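Local coordinates for protein putative mandelate racemase (Salmonella typhimurium, PDB 2O56) that binds magnesium as a member of the enolase superfamily and may act as a hydro-lyase, its substrate not being established, at residues T226-A231 with Y246-V250. Residues are numbered along the deposited sequence; the frame is centred on the assembly and turned at random.
Sequences TDTTSA and YEEPV. With MG (magnesium ion), chain I.
T226 and A231 close on P249, while Y246 reaches the same helix start from its strand, within a beta-alpha-beta unit of the TIM-like barrel: strand 217-221, helix 228-238, strand 246-247. Packing is tightest around P249. T226 OG1 donates to P249 O at 2.7 Å, arriving 23° off the carbonyl plane; T226 chi1 of 40° places OG1 between its own backbone N and carbonyl carbon. A231 CB packs against the same proline, 3.6 Å from P249 CB and 3.4 Å from P249 O, so the P249 carbonyl oxygen takes the T226 hydrogen bond while the A231 methyl packs beside it. Helix 255-264 covers P249 through M258 and V261. The looser side is at V250, where CG2 comes only to 3.8 Å from T228 OG1, the two side chains lying alongside each other. This side meets the second subunit rather than solvent: T228 OG1 is hydrogen-bonded to D317 of that neighbour, and V250 packs on the same residue. D227 and S230 form a capping box at the helix start: S230 N meets D227 OD1, which also accepts from G191 N, and D227 N donates to S230 OG. E247, next to Y246 along the strand, binds magnesium through OE2 at 2.2 Å together with E221 and E273; the segment that contacts the helix start also carries a metal ligand. With CG anti to the backbone N (chi1 -170°), the Y246 ring extends to the helix, and its OH donates to A231 O at 2.7 Å, approaching within the plane of that carbonyl, toward one of its lone pairs.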
ATOM      1  N   THR A 226      23.499 -16.445   8.688  1.00 24.91           N
ATOM      2  CA  THR A 226      22.288 -16.993   8.102  1.00 25.63           C
ATOM      3  C   THR A 226      21.719 -16.021   7.051  1.00 31.18           C
ATOM      4  O   THR A 226      22.086 -14.831   7.011  1.00 25.18           O
ATOM      5  CB  THR A 226      21.216 -17.224   9.183  1.00 26.96           C
ATOM      6  OG1 THR A 226      21.235 -16.132  10.114  1.00 22.63           O
ATOM      7  CG2 THR A 226      21.478 -18.537   9.950  1.00 23.54           C
ATOM      8  N   ASP A 227      20.833 -16.529   6.195  1.00 27.62           N
ATOM      9  CA  ASP A 227      20.012 -15.650   5.371  1.00 33.77           C
ATOM     10  C   ASP A 227      18.563 -15.712   5.855  1.00 30.08           C
ATOM     11  O   ASP A 227      18.283 -16.312   6.898  1.00 26.33           O
ATOM     12  CB  ASP A 227      20.195 -15.948   3.864  1.00 24.47           C
ATOM     13  CG  ASP A 227      19.533 -17.264   3.416  1.00 36.50           C
ATOM     14  OD1 ASP A 227      19.080 -18.056   4.269  1.00 34.04           O
ATOM     15  OD2 ASP A 227      19.481 -17.520   2.186  1.00 36.77           O
ATOM     16  N   THR A 228      17.644 -15.112   5.106  1.00 28.11           N
ATOM     17  CA  THR A 228      16.229 -15.078   5.499  1.00 27.44           C
ATOM     18  C   THR A 228      15.652 -16.469   5.786  1.00 29.40           C
ATOM     19  O   THR A 228      15.051 -16.689   6.827  1.00 26.42           O
ATOM     20  CB  THR A 228      15.372 -14.369   4.433  1.00 23.11           C
ATOM     21  OG1 THR A 228      15.906 -13.066   4.218  1.00 26.42           O
ATOM     22  CG2 THR A 228      13.911 -14.236   4.886  1.00 23.63           C
ATOM     23  N   THR A 229      15.877 -17.409   4.881  1.00 22.82           N
ATOM     24  CA  THR A 229      15.316 -18.756   5.041  1.00 23.88           C
ATOM     25  C   THR A 229      15.817 -19.506   6.281  1.00 22.57           C
ATOM     26  O   THR A 229      15.023 -19.998   7.074  1.00 26.82           O
ATOM     27  CB  THR A 229      15.471 -19.567   3.740  1.00 28.18           C
ATOM     28  OG1 THR A 229      14.910 -18.796   2.673  1.00 27.86           O
ATOM     29  CG2 THR A 229      14.720 -20.909   3.821  1.00 22.83           C
ATOM     30  N   SER A 230      17.130 -19.577   6.451  1.00 29.13           N
ATOM     31  CA  SER A 230      17.720 -20.239   7.611  1.00 26.71           C
ATOM     32  C   SER A 230      17.514 -19.498   8.929  1.00 28.57           C
ATOM     33  O   SER A 230      17.408 -20.129   9.976  1.00 22.45           O
ATOM     34  CB  SER A 230      19.213 -20.480   7.389  1.00 28.88           C
ATOM     35  OG  SER A 230      19.866 -19.299   6.944  1.00 31.23           O
ATOM     36  N   ALA A 231      17.481 -18.164   8.900  1.00 20.37           N
ATOM     37  CA  ALA A 231      17.175 -17.393  10.115  1.00 23.95           C
ATOM     38  C   ALA A 231      15.770 -17.734  10.607  1.00 25.73           C
ATOM     39  O   ALA A 231      15.536 -17.885  11.817  1.00 28.66           O
ATOM     40  CB  ALA A 231      17.287 -15.866   9.847  1.00 20.65           C
ATOM     41  N   TYR A 246      16.605 -11.701  19.210  1.00 24.84           N
ATOM     42  CA  TYR A 246      17.218 -12.531  18.187  1.00 20.76           C
ATOM     43  C   TYR A 246      18.028 -11.566  17.319  1.00 25.52           C
ATOM     44  O   TYR A 246      17.438 -10.736  16.650  1.00 24.07           O
ATOM     45  CB  TYR A 246      16.089 -13.129  17.342  1.00 22.24           C
ATOM     46  CG  TYR A 246      16.470 -14.229  16.357  1.00 26.41           C
ATOM     47  CD1 TYR A 246      17.558 -15.067  16.591  1.00 27.73           C
ATOM     48  CD2 TYR A 246      15.712 -14.435  15.195  1.00 28.23           C
ATOM     49  CE1 TYR A 246      17.886 -16.079  15.699  1.00 24.30           C
ATOM     50  CE2 TYR A 246      16.033 -15.456  14.288  1.00 22.97           C
ATOM     51  CZ  TYR A 246      17.118 -16.268  14.546  1.00 24.16           C
ATOM     52  OH  TYR A 246      17.443 -17.259  13.661  1.00 23.89           O
ATOM     53  N   GLU A 247      19.359 -11.667  17.347  1.00 22.35           N
ATOM     54  CA  GLU A 247      20.244 -10.588  16.892  1.00 22.80           C
ATOM     55  C   GLU A 247      20.817 -10.846  15.495  1.00 23.91           C
ATOM     56  O   GLU A 247      21.343 -11.924  15.205  1.00 22.97           O
ATOM     57  CB  GLU A 247      21.403 -10.353  17.897  1.00 21.39           C
ATOM     58  CG  GLU A 247      22.433  -9.374  17.389  1.00 25.78           C
ATOM     59  CD  GLU A 247      23.480  -8.991  18.411  1.00 35.46           C
ATOM     60  OE1 GLU A 247      23.221  -9.068  19.635  1.00 40.72           O
ATOM     61  OE2 GLU A 247      24.581  -8.606  17.979  1.00 39.72           O
ATOM     62  N   GLU A 248      20.714  -9.843  14.629  1.00 26.26           N
ATOM     63  CA  GLU A 248      21.201  -9.945  13.258  1.00 21.05           C
ATOM     64  C   GLU A 248      20.876 -11.254  12.532  1.00 20.51           C
ATOM     65  O   GLU A 248      21.786 -11.908  12.013  1.00 25.37           O
ATOM     66  CB  GLU A 248      22.724  -9.716  13.234  1.00 31.18           C
ATOM     67  CG  GLU A 248      23.131  -8.264  13.461  1.00 31.24           C
ATOM     68  CD  GLU A 248      24.461  -7.937  12.832  1.00 40.80           C
ATOM     69  OE1 GLU A 248      25.460  -8.529  13.267  1.00 37.57           O
ATOM     70  OE2 GLU A 248      24.510  -7.095  11.904  1.00 37.43           O
ATOM     71  N   PRO A 249      19.584 -11.636  12.459  1.00 23.22           N
ATOM     72  CA  PRO A 249      19.284 -12.886  11.760  1.00 22.47           C
ATOM     73  C   PRO A 249      19.693 -12.810  10.273  1.00 25.25           C
ATOM     74  O   PRO A 249      20.000 -13.819   9.642  1.00 22.01           O
ATOM     75  CB  PRO A 249      17.762 -12.988  11.892  1.00 23.65           C
ATOM     76  CG  PRO A 249      17.291 -11.573  12.097  1.00 28.18           C
ATOM     77  CD  PRO A 249      18.356 -10.953  12.918  1.00 25.40           C
ATOM     78  N   VAL A 250      19.730 -11.607   9.717  1.00 23.50           N
ATOM     79  CA  VAL A 250      20.007 -11.466   8.296  1.00 18.45           C
ATOM     80  C   VAL A 250      20.709 -10.090   8.127  1.00 24.20           C
ATOM     81  O   VAL A 250      20.573  -9.215   8.981  1.00 25.19           O
ATOM     82  CB  VAL A 250      18.677 -11.567   7.476  1.00 23.81           C
ATOM     83  CG1 VAL A 250      17.721 -10.380   7.797  1.00 25.09           C
ATOM     84  CG2 VAL A 250      18.953 -11.611   5.993  1.00 37.59           C
TER
HETATM   85 MG    MG I2001      26.623  -8.871  17.199  1.00 38.11          MG
HETATM   86  O   HOH W   1      28.015  -8.191  18.790  1.00 49.56           O
HETATM   87  O   HOH W   2      25.822  -9.846  15.148  1.00 40.13           O